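Local coordinates for protein putative serine phosphatase (Pseudomonas aeruginosa, PDB 6K4E) that probably dephosphorylates a phosphoprotein through a magnesium-containing PP2C domain, as part of the SiaABC threonine phosphorylation pathway that controls biofilm formation, at residues 230-235 against 295-300; 78-83 against 268-273. One frame throughout, in Å; residues are numbered along the deposited sequence.

Contact 1: residues 230-235 against 295-300; sequences GWTFYL and ILSFRF
One face of the Phe298 ring is covered by Phe233 CB, which lies 3.5 Å from the ring centroid and is displaced toward the CZ side. The two phenyl planes are nearly parallel (16°) but slid so far apart, with 5.3 Å between centroids, that the methylene of Phe233 rather than its ring does the covering. At its edge and in its plane, the Phe233 ring meets the carbonyl O of Phe298. Phe298 reaches its neighbour because CG stands between the backbone N and the carbonyl carbon (chi1 59°), leaning the ring toward the other strand, where CE1 also meets Leu235 CD1 obliquely at 3.9 Å. The Arg299 guanidinium has Gly230 CA over one face and Thr232 OG1 at its edge, in plane. There NH1 donates to OG1 over 3.2 Å in a nearly straight bond (165°), and OG1 has its stronger partner outside the two strands, the carbonyl O of Ala265.

These side chains alternate across two antiparallel neighbours of one sheet in the PP2C beta-sandwich. Phe233, Leu235, Leu296 and Phe298 share the face turned to the other sheet, where Phe298 packs on Tyr106 and Ile108; Thr232, Tyr234, Ser297 and Arg299 occupy the face beneath helix 269-284. The backbones are joined by bonds such as Phe233 N to Phe298 O (2.8 Å) and Leu296 N to Leu235 O (2.8 Å).

Phe233 O is gripped twice: Ser297 OG donates to it over 2.9 Å, nearly in line with the carbonyl, while Phe298 N, at 3.2 Å, approaches from above the carbonyl plane. The buried Ser297 hydroxyl thus spends its proton on the partner strand's backbone, so the helix-facing side carries polar cross-strand ties while the opposite side is held by aromatic and aliphatic contacts.

Contact 2: residues 78-83 against 268-273; sequences LGEHHF and PLPEQA
Phe83 turns its ring out of the strand toward the first turns of helix 269-284 because CG sits between the backbone N and the carbonyl carbon (chi1 79°). On the helix, Gln272 has CG anti to its carbonyl carbon (chi1 -66°) and an extended chain beyond, which carries the amide past the rim of that ring at a steep angle between the planes. Ala273 lies over one ring face: its CB is 4.0 Å from the centroid of the Phe83 ring, a CH-pi contact. Around the edge, close to the ring plane, come Leu269 CB, 3.7 Å from Phe83 CD2, and Gln272 OE1. Both polar atoms of that amide have partners elsewhere: OE1 is hydrogen-bonded to Tyr234 OH and NE2 to the carbonyl O of Gln267.

In the PP2C sandwich, with helices packed outside two antiparallel sheets, this is where the start of helix 269-284 lies against the beginning of strand 82-87, one of the two outermost strands of its sheet within the chain. Leu269, just after the N-cap residue Pro268, fits into the bend leading to the strand, with CD2 3.6 Å from His82 CA and CB against the carbonyl O of Glu80.

That carbonyl is also reached through a water, which donates to Glu80 O over 2.7 Å and accepts from Leu269 N at 2.9 Å, so an amide of the helix's first turn is satisfied through solvent. The bend itself is braced by His82, whose ND1 donates to Gly79 O over 2.8 Å, in the carbonyl plane; the positive phi of Gly79 marks the end of the preceding helix. Farther out, the extended Glu80 side chain crosses Pro270 at about a right angle, its CD 3.7 Å from Pro270 CG.

The centres of the two contacts lie about 9 Å apart, and strand 293-300 connects them as the neighbour of both 231-236 and 82-87. Ser297 N donates to Phe83 O over 3.0 Å, while the Tyr234 OH to Gln272 OE1 bond, 2.6 Å, carries contact 1 to the helix of contact 2. Neither contact contains a metal ligand, yet the strands of contact 1 lead to a magnesium site: Asp238, just after strand 231-236, and Asp291, just before strand 293-300, bind one magnesium ion together with Asp112, and the Ile295 side chain is about 11 Å from a magnesium ion.

Contact 1: residues 230-235 against 295-300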
ATOM      1  N   GLY B 230     -19.128  26.557 -18.330  1.00 53.70           N
ATOM      2  CA  GLY B 230     -18.353  27.754 -18.002  1.00 52.54           C
ATOM      3  C   GLY B 230     -17.841  27.772 -16.573  1.00 52.21           C
ATOM      4  O   GLY B 230     -17.344  28.796 -16.096  1.00 52.58           O
ATOM      5  N   TRP B 231     -17.925  26.613 -15.900  1.00 45.23           N
ATOM      6  CA  TRP B 231     -17.482  26.417 -14.523  1.00 42.26           C
ATOM      7  C   TRP B 231     -16.272  25.528 -14.435  1.00 45.48           C
ATOM      8  O   TRP B 231     -16.224  24.452 -15.047  1.00 46.11           O
ATOM      9  CB  TRP B 231     -18.643  25.848 -13.650  1.00 39.42           C
ATOM     10  CG  TRP B 231     -19.690  26.870 -13.331  1.00 39.36           C
ATOM     11  CD1 TRP B 231     -20.658  27.345 -14.169  1.00 42.49           C
ATOM     12  CD2 TRP B 231     -19.829  27.585 -12.101  1.00 39.51           C
ATOM     13  NE1 TRP B 231     -21.400  28.306 -13.532  1.00 42.20           N
ATOM     14  CE2 TRP B 231     -20.921  28.466 -12.253  1.00 43.38           C
ATOM     15  CE3 TRP B 231     -19.131  27.567 -10.868  1.00 40.63           C
ATOM     16  CZ2 TRP B 231     -21.334  29.322 -11.225  1.00 43.77           C
ATOM     17  CZ3 TRP B 231     -19.536  28.418  -9.850  1.00 42.04           C
ATOM     18  CH2 TRP B 231     -20.622  29.285 -10.031  1.00 43.77           C
ATOM     19  N   THR B 232     -15.293  25.960 -13.627  1.00 41.48           N
ATOM     20  CA  THR B 232     -14.081  25.186 -13.346  1.00 38.84           C
ATOM     21  C   THR B 232     -14.213  24.727 -11.902  1.00 41.73           C
ATOM     22  O   THR B 232     -14.665  25.498 -11.057  1.00 39.97           O
ATOM     23  CB  THR B 232     -12.784  25.989 -13.641  1.00 39.91           C
ATOM     24  OG1 THR B 232     -12.878  26.546 -14.948  1.00 42.32           O
ATOM     25  CG2 THR B 232     -11.553  25.117 -13.604  1.00 39.33           C
ATOM     26  N   PHE B 233     -13.891  23.459 -11.648  1.00 36.89           N
ATOM     27  CA  PHE B 233     -13.989  22.820 -10.343  1.00 35.39           C
ATOM     28  C   PHE B 233     -12.600  22.521  -9.855  1.00 39.29           C
ATOM     29  O   PHE B 233     -11.691  22.378 -10.672  1.00 36.88           O
ATOM     30  CB  PHE B 233     -14.844  21.535 -10.405  1.00 36.06           C
ATOM     31  CG  PHE B 233     -16.281  21.789 -10.798  1.00 37.22           C
ATOM     32  CD1 PHE B 233     -16.656  21.826 -12.136  1.00 40.28           C
ATOM     33  CD2 PHE B 233     -17.244  22.072  -9.835  1.00 39.83           C
ATOM     34  CE1 PHE B 233     -17.967  22.120 -12.503  1.00 41.90           C
ATOM     35  CE2 PHE B 233     -18.562  22.370 -10.207  1.00 43.33           C
ATOM     36  CZ  PHE B 233     -18.913  22.373 -11.539  1.00 41.31           C
ATOM     37  N   TYR B 234     -12.410  22.545  -8.517  1.00 35.05           N
ATOM     38  CA  TYR B 234     -11.093  22.393  -7.924  1.00 34.01           C
ATOM     39  C   TYR B 234     -11.179  21.566  -6.696  1.00 38.31           C
ATOM     40  O   TYR B 234     -11.947  21.871  -5.790  1.00 36.95           O
ATOM     41  CB  TYR B 234     -10.493  23.758  -7.530  1.00 35.48           C
ATOM     42  CG  TYR B 234     -10.455  24.764  -8.646  1.00 33.61           C
ATOM     43  CD1 TYR B 234     -11.549  25.585  -8.907  1.00 33.63           C
ATOM     44  CD2 TYR B 234      -9.316  24.907  -9.444  1.00 33.42           C
ATOM     45  CE1 TYR B 234     -11.512  26.526  -9.934  1.00 31.20           C
ATOM     46  CE2 TYR B 234      -9.289  25.812 -10.502  1.00 33.55           C
ATOM     47  CZ  TYR B 234     -10.378  26.634 -10.719  1.00 37.44           C
ATOM     48  OH  TYR B 234     -10.345  27.525 -11.738  1.00 44.95           O
ATOM     49  N   LEU B 235     -10.346  20.529  -6.655  1.00 37.73           N
ATOM     50  CA  LEU B 235     -10.244  19.616  -5.534  1.00 38.08           C
ATOM     51  C   LEU B 235      -8.833  19.751  -5.038  1.00 38.99           C
ATOM     52  O   LEU B 235      -7.920  19.308  -5.712  1.00 38.24           O
ATOM     53  CB  LEU B 235     -10.532  18.171  -5.997  1.00 38.54           C
ATOM     54  CG  LEU B 235     -12.007  17.802  -6.128  1.00 44.82           C
ATOM     55  CD1 LEU B 235     -12.173  16.441  -6.811  1.00 46.36           C
ATOM     56  CD2 LEU B 235     -12.714  17.783  -4.760  1.00 44.75           C
ATOM     57  N   ILE B 295      -3.620  19.597  -6.220  1.00 38.87           N
ATOM     58  CA  ILE B 295      -4.756  20.314  -6.758  1.00 37.93           C
ATOM     59  C   ILE B 295      -5.162  19.570  -8.025  1.00 40.03           C
ATOM     60  O   ILE B 295      -4.391  19.506  -8.967  1.00 38.31           O
ATOM     61  CB  ILE B 295      -4.563  21.841  -7.016  1.00 39.61           C
ATOM     62  CG1 ILE B 295      -4.145  22.587  -5.750  1.00 39.38           C
ATOM     63  CG2 ILE B 295      -5.845  22.451  -7.645  1.00 37.78           C
ATOM     64  CD1 ILE B 295      -4.116  24.147  -5.959  1.00 48.59           C
ATOM     65  N   LEU B 296      -6.373  19.025  -8.034  1.00 36.92           N
ATOM     66  CA  LEU B 296      -6.935  18.376  -9.203  1.00 38.58           C
ATOM     67  C   LEU B 296      -8.106  19.221  -9.658  1.00 42.07           C
ATOM     68  O   LEU B 296      -9.044  19.477  -8.896  1.00 40.10           O
ATOM     69  CB  LEU B 296      -7.340  16.914  -8.910  1.00 39.56           C
ATOM     70  CG  LEU B 296      -7.801  16.044 -10.089  1.00 44.89           C
ATOM     71  CD1 LEU B 296      -6.961  16.271 -11.348  1.00 45.50           C
ATOM     72  CD2 LEU B 296      -7.856  14.588  -9.691  1.00 42.27           C
ATOM     73  N   SER B 297      -7.983  19.755 -10.877  1.00 38.35           N
ATOM     74  CA  SER B 297      -8.996  20.625 -11.428  1.00 37.21           C
ATOM     75  C   SER B 297      -9.564  20.004 -12.651  1.00 39.12           C
ATOM     76  O   SER B 297      -8.865  19.273 -13.332  1.00 39.97           O
ATOM     77  CB  SER B 297      -8.419  22.004 -11.728  1.00 39.31           C
ATOM     78  OG  SER B 297      -9.371  22.885 -12.302  1.00 40.22           O
ATOM     79  N   PHE B 298     -10.849  20.275 -12.902  1.00 36.05           N
ATOM     80  CA  PHE B 298     -11.656  19.777 -14.017  1.00 34.83           C
ATOM     81  C   PHE B 298     -12.719  20.791 -14.395  1.00 38.70           C
ATOM     82  O   PHE B 298     -13.146  21.575 -13.560  1.00 34.98           O
ATOM     83  CB  PHE B 298     -12.265  18.412 -13.683  1.00 34.82           C
ATOM     84  CG  PHE B 298     -13.158  18.345 -12.464  1.00 33.87           C
ATOM     85  CD1 PHE B 298     -12.619  18.246 -11.184  1.00 33.24           C
ATOM     86  CD2 PHE B 298     -14.534  18.321 -12.597  1.00 33.84           C
ATOM     87  CE1 PHE B 298     -13.454  18.150 -10.053  1.00 32.61           C
ATOM     88  CE2 PHE B 298     -15.360  18.233 -11.469  1.00 36.00           C
ATOM     89  CZ  PHE B 298     -14.819  18.133 -10.202  1.00 31.78           C
ATOM     90  N   ARG B 299     -13.099  20.836 -15.666  1.00 39.88           N
ATOM     91  CA  ARG B 299     -14.050  21.832 -16.125  1.00 41.84           C
ATOM     92  C   ARG B 299     -15.151  21.213 -16.970  1.00 50.36           C
ATOM     93  O   ARG B 299     -14.884  20.299 -17.749  1.00 49.27           O
ATOM     94  CB  ARG B 299     -13.288  22.922 -16.909  1.00 42.94           C
ATOM     95  CG  ARG B 299     -14.165  23.932 -17.622  1.00 46.47           C
ATOM     96  CD  ARG B 299     -13.366  25.106 -18.074  1.00 53.19           C
ATOM     97  NE  ARG B 299     -14.113  25.929 -19.020  1.00 59.87           N
ATOM     98  CZ  ARG B 299     -14.569  27.148 -18.760  1.00 68.98           C
ATOM     99  NH1 ARG B 299     -14.380  27.694 -17.563  1.00 57.39           N
ATOM    100  NH2 ARG B 299     -15.222  27.829 -19.691  1.00 49.71           N
ATOM    101  N   PHE B 300     -16.394  21.720 -16.808  1.00 50.30           N
ATOM    102  CA  PHE B 300     -17.521  21.288 -17.623  1.00 51.62           C
ATOM    103  C   PHE B 300     -17.795  22.323 -18.701  1.00 55.91           C
ATOM    104  O   PHE B 300     -17.893  23.513 -18.410  1.00 55.52           O
ATOM    105  CB  PHE B 300     -18.790  20.941 -16.805  1.00 53.76           C
ATOM    106  CG  PHE B 300     -19.873  20.334 -17.681  1.00 55.83           C
ATOM    107  CD1 PHE B 300     -19.737  19.044 -18.194  1.00 58.46           C
ATOM    108  CD2 PHE B 300     -20.985  21.084 -18.061  1.00 57.12           C
ATOM    109  CE1 PHE B 300     -20.701  18.510 -19.053  1.00 60.58           C
ATOM    110  CE2 PHE B 300     -21.947  20.549 -18.922  1.00 60.72           C
ATOM    111  CZ  PHE B 300     -21.803  19.265 -19.411  1.00 59.47           C
TER

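Contact 2: residues 78-83 against 268-273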
ATOM      1  N   LEU B  78      -9.797  13.762 -20.515  1.00 41.44           N
ATOM      2  CA  LEU B  78     -10.173  15.150 -20.224  1.00 40.87           C
ATOM      3  C   LEU B  78      -9.330  16.183 -21.009  1.00 46.62           C
ATOM      4  O   LEU B  78      -9.807  17.285 -21.268  1.00 44.65           O
ATOM      5  CB  LEU B  78     -10.126  15.440 -18.723  1.00 39.73           C
ATOM      6  CG  LEU B  78     -11.200  14.750 -17.859  1.00 43.68           C
ATOM      7  CD1 LEU B  78     -11.126  15.224 -16.431  1.00 41.62           C
ATOM      8  CD2 LEU B  78     -12.600  14.985 -18.417  1.00 46.69           C
ATOM      9  N   GLY B  79      -8.111  15.803 -21.403  1.00 45.39           N
ATOM     10  CA  GLY B  79      -7.217  16.685 -22.134  1.00 46.39           C
ATOM     11  C   GLY B  79      -6.997  17.962 -21.368  1.00 50.17           C
ATOM     12  O   GLY B  79      -6.667  17.924 -20.176  1.00 48.76           O
ATOM     13  N   GLU B  80      -7.259  19.085 -22.023  1.00 45.84           N
ATOM     14  CA  GLU B  80      -7.116  20.402 -21.410  1.00 45.46           C
ATOM     15  C   GLU B  80      -8.324  20.810 -20.563  1.00 48.51           C
ATOM     16  O   GLU B  80      -8.348  21.921 -20.053  1.00 48.78           O
ATOM     17  CB  GLU B  80      -6.762  21.476 -22.456  1.00 47.58           C
ATOM     18  CG  GLU B  80      -5.369  21.282 -23.039  1.00 56.35           C
ATOM     19  CD  GLU B  80      -4.769  22.435 -23.819  1.00 71.56           C
ATOM     20  OE1 GLU B  80      -5.459  23.459 -24.014  1.00 70.48           O
ATOM     21  OE2 GLU B  80      -3.590  22.319 -24.222  1.00 66.25           O
ATOM     22  N   HIS B  81      -9.272  19.896 -20.334  1.00 43.94           N
ATOM     23  CA  HIS B  81     -10.392  20.186 -19.455  1.00 42.50           C
ATOM     24  C   HIS B  81     -10.113  19.632 -18.061  1.00 43.59           C
ATOM     25  O   HIS B  81     -11.031  19.304 -17.304  1.00 40.46           O
ATOM     26  CB  HIS B  81     -11.714  19.734 -20.066  1.00 44.50           C
ATOM     27  CG  HIS B  81     -12.277  20.755 -20.999  1.00 48.95           C
ATOM     28  ND1 HIS B  81     -13.417  21.477 -20.675  1.00 51.07           N
ATOM     29  CD2 HIS B  81     -11.803  21.191 -22.190  1.00 52.02           C
ATOM     30  CE1 HIS B  81     -13.616  22.302 -21.691  1.00 51.69           C
ATOM     31  NE2 HIS B  81     -12.670  22.171 -22.627  1.00 52.50           N
ATOM     32  N   HIS B  82      -8.794  19.509 -17.747  1.00 39.27           N
ATOM     33  CA  HIS B  82      -8.271  19.144 -16.441  1.00 37.56           C
ATOM     34  C   HIS B  82      -6.868  19.699 -16.279  1.00 39.29           C
ATOM     35  O   HIS B  82      -6.203  19.984 -17.276  1.00 36.94           O
ATOM     36  CB  HIS B  82      -8.270  17.598 -16.225  1.00 37.57           C
ATOM     37  CG  HIS B  82      -6.933  16.950 -16.386  1.00 39.59           C
ATOM     38  ND1 HIS B  82      -6.372  16.747 -17.647  1.00 41.11           N
ATOM     39  CD2 HIS B  82      -6.068  16.500 -15.440  1.00 39.15           C
ATOM     40  CE1 HIS B  82      -5.178  16.216 -17.424  1.00 39.38           C
ATOM     41  NE2 HIS B  82      -4.946  16.050 -16.114  1.00 38.76           N
ATOM     42  N   PHE B  83      -6.388  19.762 -15.018  1.00 35.03           N
ATOM     43  CA  PHE B  83      -4.997  20.041 -14.690  1.00 34.82           C
ATOM     44  C   PHE B  83      -4.673  19.364 -13.379  1.00 40.61           C
ATOM     45  O   PHE B  83      -5.573  19.143 -12.570  1.00 39.83           O
ATOM     46  CB  PHE B  83      -4.611  21.526 -14.721  1.00 36.83           C
ATOM     47  CG  PHE B  83      -4.984  22.389 -13.532  1.00 38.88           C
ATOM     48  CD1 PHE B  83      -4.356  22.208 -12.293  1.00 41.57           C
ATOM     49  CD2 PHE B  83      -5.850  23.469 -13.684  1.00 40.22           C
ATOM     50  CE1 PHE B  83      -4.662  23.029 -11.217  1.00 43.16           C
ATOM     51  CE2 PHE B  83      -6.135  24.306 -12.609  1.00 42.43           C
ATOM     52  CZ  PHE B  83      -5.543  24.080 -11.384  1.00 40.70           C
ATOM     53  N   PRO B 268      -7.669  29.045 -19.764  1.00 39.69           N
ATOM     54  CA  PRO B 268      -7.353  27.638 -20.096  1.00 38.72           C
ATOM     55  C   PRO B 268      -6.655  26.983 -18.904  1.00 46.01           C
ATOM     56  O   PRO B 268      -5.812  27.618 -18.276  1.00 45.68           O
ATOM     57  CB  PRO B 268      -6.424  27.775 -21.294  1.00 40.38           C
ATOM     58  CG  PRO B 268      -6.855  29.087 -21.933  1.00 44.86           C
ATOM     59  CD  PRO B 268      -7.090  29.973 -20.768  1.00 40.19           C
ATOM     60  N   LEU B 269      -7.049  25.735 -18.548  1.00 45.49           N
ATOM     61  CA  LEU B 269      -6.541  25.014 -17.374  1.00 44.78           C
ATOM     62  C   LEU B 269      -5.009  24.808 -17.391  1.00 47.13           C
ATOM     63  O   LEU B 269      -4.405  24.967 -16.322  1.00 45.77           O
ATOM     64  CB  LEU B 269      -7.307  23.709 -17.121  1.00 44.75           C
ATOM     65  CG  LEU B 269      -8.579  23.884 -16.268  1.00 48.75           C
ATOM     66  CD1 LEU B 269      -9.708  24.527 -17.060  1.00 49.21           C
ATOM     67  CD2 LEU B 269      -9.056  22.582 -15.707  1.00 48.85           C
ATOM     68  N   PRO B 270      -4.327  24.602 -18.550  1.00 43.91           N
ATOM     69  CA  PRO B 270      -2.850  24.523 -18.518  1.00 43.17           C
ATOM     70  C   PRO B 270      -2.240  25.855 -18.058  1.00 41.74           C
ATOM     71  O   PRO B 270      -1.222  25.839 -17.378  1.00 38.35           O
ATOM     72  CB  PRO B 270      -2.473  24.236 -19.970  1.00 45.73           C
ATOM     73  CG  PRO B 270      -3.674  23.631 -20.547  1.00 50.75           C
ATOM     74  CD  PRO B 270      -4.812  24.380 -19.922  1.00 46.20           C
ATOM     75  N   GLU B 271      -2.911  26.993 -18.363  1.00 37.88           N
ATOM     76  CA  GLU B 271      -2.462  28.310 -17.926  1.00 37.56           C
ATOM     77  C   GLU B 271      -2.731  28.541 -16.455  1.00 41.78           C
ATOM     78  O   GLU B 271      -1.900  29.166 -15.786  1.00 42.50           O
ATOM     79  CB  GLU B 271      -3.054  29.411 -18.800  1.00 39.77           C
ATOM     80  CG  GLU B 271      -2.618  29.300 -20.258  1.00 43.95           C
ATOM     81  CD  GLU B 271      -3.354  30.240 -21.202  1.00 59.95           C
ATOM     82  OE1 GLU B 271      -3.931  31.244 -20.727  1.00 62.50           O
ATOM     83  OE2 GLU B 271      -3.321  29.995 -22.428  1.00 45.66           O
ATOM     84  N   GLN B 272      -3.894  28.037 -15.941  1.00 36.72           N
ATOM     85  CA  GLN B 272      -4.273  28.142 -14.533  1.00 35.46           C
ATOM     86  C   GLN B 272      -3.272  27.427 -13.670  1.00 41.04           C
ATOM     87  O   GLN B 272      -2.779  28.008 -12.720  1.00 41.53           O
ATOM     88  CB  GLN B 272      -5.664  27.573 -14.285  1.00 36.06           C
ATOM     89  CG  GLN B 272      -6.792  28.340 -14.959  1.00 29.84           C
ATOM     90  CD  GLN B 272      -8.105  27.864 -14.371  1.00 45.28           C
ATOM     91  OE1 GLN B 272      -8.206  27.623 -13.170  1.00 39.73           O
ATOM     92  NE2 GLN B 272      -9.130  27.720 -15.193  1.00 37.09           N
ATOM     93  N   ALA B 273      -2.932  26.172 -14.028  1.00 42.14           N
ATOM     94  CA  ALA B 273      -1.943  25.329 -13.354  1.00 42.14           C
ATOM     95  C   ALA B 273      -0.647  26.075 -13.187  1.00 42.71           C
ATOM     96  O   ALA B 273      -0.186  26.193 -12.063  1.00 42.97           O
ATOM     97  CB  ALA B 273      -1.703  24.062 -14.154  1.00 43.17           C
TER
HETATM   98  O   HOH W   1      -8.337  24.479 -20.876  1.00 48.09           O